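Local atomic coordinates of nucleoside kinase (Methanococcus jannaschii, PDB entry 2C4E), a protein that phosphorylates a wide range of nucleosides to their monophosphates, inosine, guanosine and cytidine most actively, with ATP as the best phosphate donor. Residues N154-F159 against H179-F184; T9-T14 against E132-A137; G139-N144 against G162-Q167; P127-E132 against K149-N154. All blocks are in the same frame, centred on the assembly; numbering follows the deposited sequence.

Following the chain from the N terminus, contact 2 opens at strand 7-11 and closes a loop of more than a hundred residues when strand 131-136 pairs beside it. Contact 4 opens at 127-132, just before that closure, so the two cross. It closes at the end of helix 141-151, after contact 3 has opened at the start of that helix, so contacts 4 and 3 cross. Contact 1 begins at N154, where contact 4 ends, and closes at strand 182-186, crossing contact 3, which closes at 162-167. None nests. Contacts 1 and 2 join four neighbouring strands in two pairs, while contacts 3 and 4 lie at the start and end of helix 141-151, meeting 162-167 and 127-132.

Contact 1: residues N154-F159 against H179-F184; sequences NNLVSF and HTNFLF
The carbonyl oxygen V157 O is gripped by two successive backbone amides, N181 N at 2.8 Å and F182 N at 3.0 Å. The second bond is the straighter, 167° at the hydrogen, and lies in the carbonyl plane; N181 N comes in tilted from that plane. From here the parallel ladder of strands 156-159 and 182-186 runs on, F159 N giving to F182 O and F184 N giving to F159 O. Beside the first rung, the branched V157 lays CG1 on H179 O (3.3 Å). N181 CG lies against L156 CD2 at 3.6 Å, the two side chains crossing at about a right angle. An alanine at N181 would probably leave L156 CD2 without this neighbour and open a gap where the chain enters the strand. On one sheet face, S158 OG, anti to the backbone N (chi1 170°), reaches the edge of the F184 ring at CE1, 3.2 Å away, while hydrogen-bonding H135 of the next strand. Helix 245-258 packs here, Y257 and F253 meeting F182 and F184 edge-to-face. On the other face the side chains of F159 and L183 lie side by side, pointing the same way, F159 CD2 3.7 Å from L183 CD1. T180, from the preceding loop, sets OG1, bonded to I176 O, beside F159 CB. Backbone bonds thus set the register, while small S158 meets the F184 ring near R250, the probable transition-state stabiliser.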
# COMPACT_ATOMS: atom_id res chain seq x y z
N ASN A 154 -10.19 -39.26 -2.28
CA ASN A 154 -10.39 -39.41 -0.84
C ASN A 154 -11.43 -38.35 -0.47
O ASN A 154 -12.58 -38.68 -0.19
CB ASN A 154 -9.07 -39.22 -0.10
CG ASN A 154 -9.21 -39.31 1.42
OD1 ASN A 154 -8.27 -39.01 2.17
ND2 ASN A 154 -10.37 -39.75 1.88
N ASN A 155 -11.04 -37.09 -0.51
CA ASN A 155 -11.94 -35.96 -0.33
C ASN A 155 -12.43 -35.48 -1.68
O ASN A 155 -11.73 -35.61 -2.68
CB ASN A 155 -11.22 -34.79 0.34
CG ASN A 155 -10.18 -35.25 1.30
OD1 ASN A 155 -9.02 -35.49 0.92
ND2 ASN A 155 -10.58 -35.44 2.55
N LEU A 156 -13.61 -34.88 -1.73
CA LEU A 156 -14.01 -34.21 -2.95
C LEU A 156 -13.15 -32.97 -3.10
O LEU A 156 -12.91 -32.27 -2.13
CB LEU A 156 -15.47 -33.81 -2.89
CG LEU A 156 -16.40 -35.03 -2.99
CD1 LEU A 156 -17.82 -34.59 -2.70
CD2 LEU A 156 -16.31 -35.70 -4.37
N VAL A 157 -12.65 -32.73 -4.31
CA VAL A 157 -11.83 -31.57 -4.58
C VAL A 157 -12.64 -30.54 -5.33
O VAL A 157 -13.24 -30.83 -6.35
CB VAL A 157 -10.60 -31.96 -5.40
CG1 VAL A 157 -9.85 -30.73 -5.84
CG2 VAL A 157 -9.72 -32.92 -4.57
N SER A 158 -12.63 -29.32 -4.80
CA SER A 158 -13.21 -28.15 -5.45
C SER A 158 -12.06 -27.21 -5.79
O SER A 158 -11.15 -27.04 -4.99
CB SER A 158 -14.24 -27.49 -4.53
OG SER A 158 -14.67 -26.23 -5.03
N PHE A 159 -12.10 -26.60 -6.97
CA PHE A 159 -10.98 -25.79 -7.47
C PHE A 159 -11.50 -24.65 -8.31
O PHE A 159 -12.39 -24.82 -9.13
CB PHE A 159 -10.05 -26.67 -8.33
CG PHE A 159 -8.94 -25.93 -9.00
CD1 PHE A 159 -8.04 -25.20 -8.25
CD2 PHE A 159 -8.78 -25.99 -10.38
CE1 PHE A 159 -6.99 -24.51 -8.87
CE2 PHE A 159 -7.74 -25.29 -11.01
CZ PHE A 159 -6.85 -24.56 -10.24
N HIS A 179 -7.72 -33.84 -11.37
CA HIS A 179 -7.87 -34.13 -9.93
C HIS A 179 -8.89 -33.21 -9.27
O HIS A 179 -8.79 -32.92 -8.07
CB HIS A 179 -6.53 -34.00 -9.26
CG HIS A 179 -5.51 -34.94 -9.79
ND1 HIS A 179 -5.19 -36.14 -9.18
CD2 HIS A 179 -4.74 -34.88 -10.91
CE1 HIS A 179 -4.28 -36.76 -9.91
NE2 HIS A 179 -3.98 -36.01 -10.95
N THR A 180 -9.88 -32.77 -10.05
CA THR A 180 -10.92 -31.88 -9.55
C THR A 180 -12.29 -32.53 -9.72
O THR A 180 -12.57 -33.10 -10.76
CB THR A 180 -10.90 -30.55 -10.32
OG1 THR A 180 -9.70 -29.84 -10.03
CG2 THR A 180 -11.98 -29.63 -9.79
N ASN A 181 -13.12 -32.45 -8.69
CA ASN A 181 -14.53 -32.85 -8.77
C ASN A 181 -15.44 -31.68 -9.15
O ASN A 181 -16.24 -31.83 -10.07
CB ASN A 181 -15.00 -33.49 -7.46
CG ASN A 181 -14.28 -34.77 -7.17
OD1 ASN A 181 -14.61 -35.87 -7.72
ND2 ASN A 181 -13.26 -34.67 -6.36
N PHE A 182 -15.32 -30.54 -8.48
CA PHE A 182 -16.10 -29.34 -8.80
C PHE A 182 -15.13 -28.29 -9.29
O PHE A 182 -14.24 -27.88 -8.54
CB PHE A 182 -16.81 -28.72 -7.59
CG PHE A 182 -17.64 -29.68 -6.77
CD1 PHE A 182 -17.08 -30.28 -5.65
CD2 PHE A 182 -18.96 -29.91 -7.07
CE1 PHE A 182 -17.84 -31.14 -4.86
CE2 PHE A 182 -19.74 -30.77 -6.27
CZ PHE A 182 -19.17 -31.38 -5.18
N LEU A 183 -15.29 -27.87 -10.54
CA LEU A 183 -14.47 -26.84 -11.14
C LEU A 183 -15.30 -25.59 -11.34
O LEU A 183 -16.31 -25.61 -12.05
CB LEU A 183 -13.93 -27.35 -12.48
CG LEU A 183 -13.09 -26.38 -13.31
CD1 LEU A 183 -11.82 -26.03 -12.52
CD2 LEU A 183 -12.76 -27.06 -14.62
N PHE A 184 -14.89 -24.52 -10.69
CA PHE A 184 -15.52 -23.22 -10.80
C PHE A 184 -14.63 -22.29 -11.63
O PHE A 184 -13.43 -22.21 -11.40
CB PHE A 184 -15.69 -22.58 -9.42
CG PHE A 184 -16.64 -23.29 -8.49
CD1 PHE A 184 -16.18 -24.29 -7.62
CD2 PHE A 184 -17.97 -22.91 -8.40
CE1 PHE A 184 -17.05 -24.92 -6.73
CE2 PHE A 184 -18.83 -23.54 -7.52
CZ PHE A 184 -18.37 -24.53 -6.69

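Contact 2: residues T9-T14 against E132-A137; sequences TCVGHT and EIVHIA
T9 and H135 belong to neighbouring parallel strands, and four backbone hydrogen bonds join their segments. T9 N gives to I133 O and H135 N to T9 O, the shortest at 2.7 Å; V11 N then gives to H135 O, and A137 N closes the row on V11 O. Weaker CA-H...O contacts fill in between them, C10 CA reaching H135 O at 3.3 Å. Apolar contact is light and confined to the face bearing T9, V11, V134 and I136, where V11 CG2 meets V134 CG1 at 4.2 Å; beta-branched residues suit an extended backbone, and helix 141-151 packs over V11 and I136. The polar tips turn to other partners: buried T9 OG1 bonds E60 and T131, and H135 ND1 bonds S158 OG of the next strand. On the opposite face C10 and H135 lie under helices 44-54 and 245-258, H135 close to R250. G12, with phi at 137°, leaves the ladder in a conformation that calls for glycine, since a CB would jam against the preceding carbonyl and press on A137. A137, just past strand 131-136, lies near substrate-binding D247. Helices on both faces of a largely parallel sheet are typical of the ribokinase fold.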
# COMPACT_ATOMS: atom_id res chain seq x y z
N THR A 9 -12.40 -28.01 4.00
CA THR A 9 -11.09 -27.41 4.11
C THR A 9 -10.94 -26.40 2.99
O THR A 9 -11.25 -26.70 1.84
CB THR A 9 -10.00 -28.47 3.92
OG1 THR A 9 -10.13 -29.50 4.92
CG2 THR A 9 -8.62 -27.86 4.15
N CYS A 10 -10.55 -25.17 3.32
CA CYS A 10 -10.24 -24.16 2.32
C CYS A 10 -8.76 -23.89 2.33
O CYS A 10 -8.20 -23.60 3.38
CB CYS A 10 -10.96 -22.86 2.64
SG CYS A 10 -12.75 -23.02 2.52
N VAL A 11 -8.14 -24.00 1.16
CA VAL A 11 -6.71 -23.87 1.00
C VAL A 11 -6.45 -22.64 0.14
O VAL A 11 -7.09 -22.42 -0.90
CB VAL A 11 -6.11 -25.11 0.27
CG1 VAL A 11 -4.64 -24.92 0.01
CG2 VAL A 11 -6.37 -26.38 1.07
N GLY A 12 -5.54 -21.80 0.59
CA GLY A 12 -5.13 -20.66 -0.19
C GLY A 12 -4.99 -19.41 0.67
O GLY A 12 -4.81 -19.48 1.88
N HIS A 13 -5.12 -18.28 0.02
CA HIS A 13 -4.83 -17.00 0.66
C HIS A 13 -5.76 -16.65 1.81
O HIS A 13 -6.98 -16.69 1.68
CB HIS A 13 -4.88 -15.89 -0.37
CG HIS A 13 -3.75 -15.93 -1.34
ND1 HIS A 13 -2.44 -16.15 -0.95
CD2 HIS A 13 -3.72 -15.74 -2.68
CE1 HIS A 13 -1.66 -16.12 -2.02
NE2 HIS A 13 -2.41 -15.87 -3.08
N THR A 14 -5.13 -16.28 2.92
CA THR A 14 -5.70 -15.44 3.94
C THR A 14 -4.94 -14.11 3.90
O THR A 14 -3.73 -14.09 4.02
CB THR A 14 -5.54 -16.14 5.30
OG1 THR A 14 -6.38 -17.30 5.34
CG2 THR A 14 -6.03 -15.25 6.42
N GLU A 132 -14.97 -33.56 4.03
CA GLU A 132 -15.74 -34.01 2.87
C GLU A 132 -15.29 -33.34 1.58
O GLU A 132 -15.31 -33.97 0.54
CB GLU A 132 -17.23 -33.76 3.08
CG GLU A 132 -17.84 -34.86 3.93
CD GLU A 132 -19.27 -34.62 4.33
OE1 GLU A 132 -19.97 -33.84 3.66
OE2 GLU A 132 -19.68 -35.26 5.33
N ILE A 133 -14.95 -32.06 1.68
CA ILE A 133 -14.50 -31.26 0.52
C ILE A 133 -13.24 -30.51 0.87
O ILE A 133 -13.13 -29.95 1.95
CB ILE A 133 -15.57 -30.25 0.06
CG1 ILE A 133 -16.88 -30.97 -0.24
CG2 ILE A 133 -15.05 -29.47 -1.15
CD1 ILE A 133 -17.98 -30.05 -0.75
N VAL A 134 -12.28 -30.54 -0.04
CA VAL A 134 -11.12 -29.68 0.02
C VAL A 134 -11.29 -28.68 -1.11
O VAL A 134 -11.27 -29.04 -2.29
CB VAL A 134 -9.82 -30.51 -0.15
CG1 VAL A 134 -8.63 -29.61 -0.30
CG2 VAL A 134 -9.66 -31.47 1.03
N HIS A 135 -11.46 -27.41 -0.75
CA HIS A 135 -11.63 -26.35 -1.73
C HIS A 135 -10.34 -25.57 -1.85
O HIS A 135 -9.81 -25.07 -0.85
CB HIS A 135 -12.76 -25.40 -1.33
CG HIS A 135 -12.90 -24.25 -2.26
ND1 HIS A 135 -13.34 -24.38 -3.55
CD2 HIS A 135 -12.61 -22.93 -2.09
CE1 HIS A 135 -13.30 -23.20 -4.15
NE2 HIS A 135 -12.88 -22.30 -3.27
N ILE A 136 -9.86 -25.48 -3.09
CA ILE A 136 -8.56 -24.94 -3.44
C ILE A 136 -8.79 -23.64 -4.18
O ILE A 136 -9.23 -23.63 -5.32
CB ILE A 136 -7.79 -25.92 -4.30
CG1 ILE A 136 -7.55 -27.19 -3.50
CG2 ILE A 136 -6.45 -25.28 -4.74
CD1 ILE A 136 -6.99 -28.37 -4.29
N ALA A 137 -8.50 -22.55 -3.50
CA ALA A 137 -8.66 -21.23 -4.03
C ALA A 137 -7.32 -20.68 -4.46
O ALA A 137 -6.33 -21.42 -4.54
CB ALA A 137 -9.32 -20.34 -2.98

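Contact 3: residues G139-N144 against G162-Q167; sequences GDPEFN and GQDLPQ
D164 and G139 make the tight half of this contact, through the backbone of one and the carboxylate of the other. G139 N gives D164 OD2 a nearly straight hydrogen bond of 2.9 Å (171° at the hydrogen), approaching on the syn side and 18° out of the carboxylate plane. A water completes the grip, giving one hydrogen to G139 O at 2.6 Å and another to D164 OD1 at 2.7 Å. The carboxylate therefore deals with both polar atoms of G139, directly with the amide and through water with the carbonyl. Replacing D164 by an alanine would probably leave G139 N without its acceptor, remove one support of the water and let the turn before the helix shift. The loose side is P141 with Q167. There the extended glutamine, lying toward solvent, brings OE1 to P141 CG at 3.5 Å, the side chains crossing at about a right angle without any bond. Proline suits the first turn of a helix, which D140 caps: D140 OD2 accepts from F143 N (2.9 Å) by its anti lone pair. Q163, a substrate-binding residue, sits beside D164 and packs on T30 of the second subunit. Among the neighbouring elements, F143 and N144 lean on V11 of strand 7-11, P141 rests on M172 of helix 170-178, and L165 lies against that helix and helix 187-197.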
# COMPACT_ATOMS: atom_id res chain seq x y z
N GLY A 139 -3.71 -19.11 -4.54
CA GLY A 139 -2.63 -19.37 -3.61
C GLY A 139 -1.36 -19.63 -4.37
O GLY A 139 -0.97 -18.83 -5.23
N ASP A 140 -0.68 -20.70 -4.01
CA ASP A 140 0.53 -21.12 -4.69
C ASP A 140 0.14 -22.30 -5.58
O ASP A 140 -0.30 -23.34 -5.07
CB ASP A 140 1.58 -21.55 -3.68
CG ASP A 140 2.84 -22.03 -4.32
OD1 ASP A 140 3.79 -21.23 -4.52
OD2 ASP A 140 2.99 -23.23 -4.67
N PRO A 141 0.21 -22.13 -6.89
CA PRO A 141 -0.25 -23.20 -7.79
C PRO A 141 0.42 -24.56 -7.57
O PRO A 141 -0.27 -25.58 -7.65
CB PRO A 141 0.08 -22.63 -9.18
CG PRO A 141 -0.10 -21.14 -8.97
CD PRO A 141 0.59 -20.93 -7.64
N GLU A 142 1.72 -24.59 -7.27
CA GLU A 142 2.39 -25.88 -7.07
C GLU A 142 1.86 -26.56 -5.82
O GLU A 142 1.57 -27.77 -5.84
CB GLU A 142 3.92 -25.72 -6.99
CG GLU A 142 4.64 -27.02 -6.62
CD GLU A 142 6.14 -26.89 -6.41
OE1 GLU A 142 6.66 -25.81 -6.06
OE2 GLU A 142 6.83 -27.92 -6.59
N PHE A 143 1.68 -25.80 -4.76
CA PHE A 143 1.15 -26.36 -3.51
C PHE A 143 -0.31 -26.77 -3.75
O PHE A 143 -0.75 -27.83 -3.30
CB PHE A 143 1.26 -25.33 -2.39
CG PHE A 143 0.78 -25.83 -1.05
CD1 PHE A 143 1.62 -26.53 -0.22
CD2 PHE A 143 -0.52 -25.59 -0.63
CE1 PHE A 143 1.19 -26.99 1.03
CE2 PHE A 143 -0.95 -26.04 0.62
CZ PHE A 143 -0.09 -26.75 1.44
N ASN A 144 -1.04 -25.97 -4.52
CA ASN A 144 -2.45 -26.26 -4.81
C ASN A 144 -2.59 -27.56 -5.59
O ASN A 144 -3.46 -28.39 -5.26
CB ASN A 144 -3.11 -25.10 -5.55
CG ASN A 144 -3.40 -23.90 -4.65
OD1 ASN A 144 -3.71 -22.79 -5.12
ND2 ASN A 144 -3.28 -24.11 -3.37
N GLY A 162 -9.14 -18.99 -10.63
CA GLY A 162 -9.28 -17.57 -10.41
C GLY A 162 -8.22 -16.74 -11.12
O GLY A 162 -7.84 -17.01 -12.26
N GLN A 163 -7.70 -15.74 -10.41
CA GLN A 163 -6.69 -14.83 -10.98
C GLN A 163 -5.31 -15.49 -11.12
O GLN A 163 -4.42 -14.91 -11.75
CB GLN A 163 -6.58 -13.56 -10.14
CG GLN A 163 -7.85 -12.70 -10.12
CD GLN A 163 -8.07 -11.90 -11.39
OE1 GLN A 163 -7.33 -12.05 -12.37
NE2 GLN A 163 -9.10 -11.06 -11.39
N ASP A 164 -5.14 -16.68 -10.54
CA ASP A 164 -3.93 -17.48 -10.75
C ASP A 164 -3.91 -18.13 -12.14
O ASP A 164 -2.89 -18.68 -12.51
CB ASP A 164 -3.84 -18.63 -9.73
CG ASP A 164 -3.49 -18.17 -8.33
OD1 ASP A 164 -3.28 -16.96 -8.09
OD2 ASP A 164 -3.40 -19.00 -7.39
N LEU A 165 -5.02 -18.11 -12.88
CA LEU A 165 -5.12 -18.89 -14.13
C LEU A 165 -3.94 -18.74 -15.11
O LEU A 165 -3.47 -19.74 -15.63
CB LEU A 165 -6.47 -18.64 -14.85
CG LEU A 165 -6.66 -19.47 -16.13
CD1 LEU A 165 -6.77 -20.95 -15.81
CD2 LEU A 165 -7.89 -18.99 -16.93
N PRO A 166 -3.47 -17.51 -15.36
CA PRO A 166 -2.31 -17.31 -16.24
C PRO A 166 -1.03 -18.09 -15.88
O PRO A 166 -0.21 -18.34 -16.77
CB PRO A 166 -2.07 -15.80 -16.15
CG PRO A 166 -3.41 -15.22 -15.81
CD PRO A 166 -4.02 -16.23 -14.88
N GLN A 167 -0.86 -18.45 -14.61
CA GLN A 167 0.33 -19.18 -14.14
C GLN A 167 0.34 -20.67 -14.48
O GLN A 167 1.36 -21.33 -14.33
CB GLN A 167 0.46 -19.04 -12.62
CG GLN A 167 0.71 -17.62 -12.17
CD GLN A 167 0.77 -17.49 -10.66
OE1 GLN A 167 1.50 -18.23 -10.00
NE2 GLN A 167 -0.01 -16.57 -10.12
O HOH W 1 -1.73 -16.45 -5.96

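Contact 4: residues P127-E132 against K149-N154; sequences PNFNTE and KKAYGN
K150 reaches across from the end of helix 141-151 to P127 and N128, ahead of strand 131-136, within a beta-alpha-beta unit that strand 156-159 completes. Its CB heads toward the other segment, and CG stands anti to the backbone N (chi1 -164°). The chain then runs straight on: CD lies 3.6 Å from P127 O, and CE comes to 3.3 Å from N128 ND2. A bend at chi4 (67°) turns NZ off this line. NZ and N128 ND2 are both donors, so they do not bond each other; a water accepts from each, at 2.7 Å from K150 NZ and 3.1 Å from N128 ND2. A long lysine suits this exposed rim, its methylenes packing and its charge staying with solvent. P127 O fares differently: it is buried with no hydrogen-bond partner in the model, 3.5 Å above one face of the F129 ring and toward its rim, with the lysine methylenes near it. Deeper in, F129 CD2 meets A151 CB at 4.2 Å. The small alanine lets the helix come close, and the ring goes on to touch V134, T9 and L62 of the sheet. N154 and F129 share a partner, since N154 OD1 and F129 O both accept from K4 NZ; N155 ND2 also gives to F129 O. Where the helix ends at A151, Y152 leaves helical angles and G153, with phi at 89°, adopts angles at which a CB would jam against Y152 O, calling for glycine; the chain turns back and N154 N bonds A151 O at 2.8 Å.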
# COMPACT_ATOMS: atom_id res chain seq x y z
N PRO A 127 -1.07 -31.69 4.39
CA PRO A 127 -1.38 -32.80 5.29
C PRO A 127 -2.45 -33.67 4.67
O PRO A 127 -3.02 -33.28 3.64
CB PRO A 127 -1.92 -32.09 6.53
CG PRO A 127 -2.58 -30.89 6.00
CD PRO A 127 -1.77 -30.46 4.80
N ASN A 128 -2.73 -34.82 5.27
CA ASN A 128 -3.95 -35.53 4.95
C ASN A 128 -5.13 -34.67 5.41
O ASN A 128 -5.06 -33.97 6.43
CB ASN A 128 -3.99 -36.92 5.60
CG ASN A 128 -2.97 -37.88 5.00
OD1 ASN A 128 -2.05 -38.33 5.68
ND2 ASN A 128 -3.12 -38.18 3.71
N PHE A 129 -6.19 -34.68 4.62
CA PHE A 129 -7.40 -33.97 4.92
C PHE A 129 -8.45 -35.00 5.29
O PHE A 129 -8.55 -36.05 4.65
CB PHE A 129 -7.86 -33.21 3.68
CG PHE A 129 -6.86 -32.19 3.18
CD1 PHE A 129 -6.68 -31.01 3.86
CD2 PHE A 129 -6.11 -32.43 2.05
CE1 PHE A 129 -5.77 -30.07 3.41
CE2 PHE A 129 -5.20 -31.48 1.61
CZ PHE A 129 -5.05 -30.31 2.29
N ASN A 130 -9.22 -34.71 6.33
CA ASN A 130 -10.28 -35.60 6.76
C ASN A 130 -11.66 -35.02 6.51
O ASN A 130 -12.65 -35.51 7.06
CB ASN A 130 -10.11 -35.93 8.25
CG ASN A 130 -8.81 -36.64 8.55
OD1 ASN A 130 -8.15 -36.37 9.57
ND2 ASN A 130 -8.43 -37.57 7.67
N THR A 131 -11.72 -34.00 5.67
CA THR A 131 -12.96 -33.30 5.37
C THR A 131 -13.68 -33.86 4.14
O THR A 131 -13.10 -34.55 3.32
CB THR A 131 -12.65 -31.81 5.13
OG1 THR A 131 -11.50 -31.69 4.27
CG2 THR A 131 -12.25 -31.14 6.44
N GLU A 132 -14.97 -33.56 4.03
CA GLU A 132 -15.74 -34.01 2.87
C GLU A 132 -15.29 -33.34 1.58
O GLU A 132 -15.31 -33.97 0.54
CB GLU A 132 -17.23 -33.76 3.08
CG GLU A 132 -17.84 -34.86 3.93
CD GLU A 132 -19.27 -34.62 4.33
OE1 GLU A 132 -19.97 -33.84 3.66
OE2 GLU A 132 -19.68 -35.26 5.33
N LYS A 149 -3.88 -33.38 -5.85
CA LYS A 149 -3.43 -34.75 -6.13
C LYS A 149 -3.47 -35.62 -4.88
O LYS A 149 -3.77 -36.81 -4.97
CB LYS A 149 -2.04 -34.73 -6.80
CG LYS A 149 -2.12 -34.23 -8.24
CD LYS A 149 -0.77 -34.11 -8.95
CE LYS A 149 -0.27 -35.44 -9.45
NZ LYS A 149 0.82 -35.26 -10.45
N LYS A 150 -3.22 -35.05 -3.70
CA LYS A 150 -3.33 -35.81 -2.46
C LYS A 150 -4.77 -36.11 -2.04
O LYS A 150 -5.08 -37.21 -1.55
CB LYS A 150 -2.63 -35.06 -1.32
CG LYS A 150 -2.34 -35.92 -0.08
CD LYS A 150 -1.56 -35.12 0.95
CE LYS A 150 -1.29 -35.93 2.19
NZ LYS A 150 -0.37 -37.06 1.95
N ALA A 151 -5.65 -35.14 -2.25
CA ALA A 151 -7.04 -35.24 -1.81
C ALA A 151 -7.89 -36.04 -2.78
O ALA A 151 -8.79 -36.78 -2.38
CB ALA A 151 -7.63 -33.86 -1.62
N TYR A 152 -7.63 -35.93 -4.07
CA TYR A 152 -8.53 -36.55 -5.04
C TYR A 152 -8.62 -38.06 -4.82
O TYR A 152 -7.63 -38.76 -4.64
CB TYR A 152 -8.06 -36.23 -6.46
CG TYR A 152 -9.03 -36.60 -7.56
CD1 TYR A 152 -10.17 -35.84 -7.80
CD2 TYR A 152 -8.80 -37.73 -8.34
CE1 TYR A 152 -11.06 -36.19 -8.83
CE2 TYR A 152 -9.68 -38.08 -9.36
CZ TYR A 152 -10.81 -37.30 -9.59
OH TYR A 152 -11.66 -37.64 -10.61
N GLY A 153 -9.85 -38.55 -4.82
CA GLY A 153 -10.11 -39.96 -4.60
C GLY A 153 -10.29 -40.28 -3.14
O GLY A 153 -10.53 -41.43 -2.80
N ASN A 154 -10.19 -39.26 -2.28
CA ASN A 154 -10.39 -39.41 -0.84
C ASN A 154 -11.43 -38.35 -0.47
O ASN A 154 -12.58 -38.68 -0.19
CB ASN A 154 -9.07 -39.22 -0.10
CG ASN A 154 -9.21 -39.31 1.42
OD1 ASN A 154 -8.27 -39.01 2.17
ND2 ASN A 154 -10.37 -39.75 1.88
O HOH W 2 -1.65 -39.35 1.20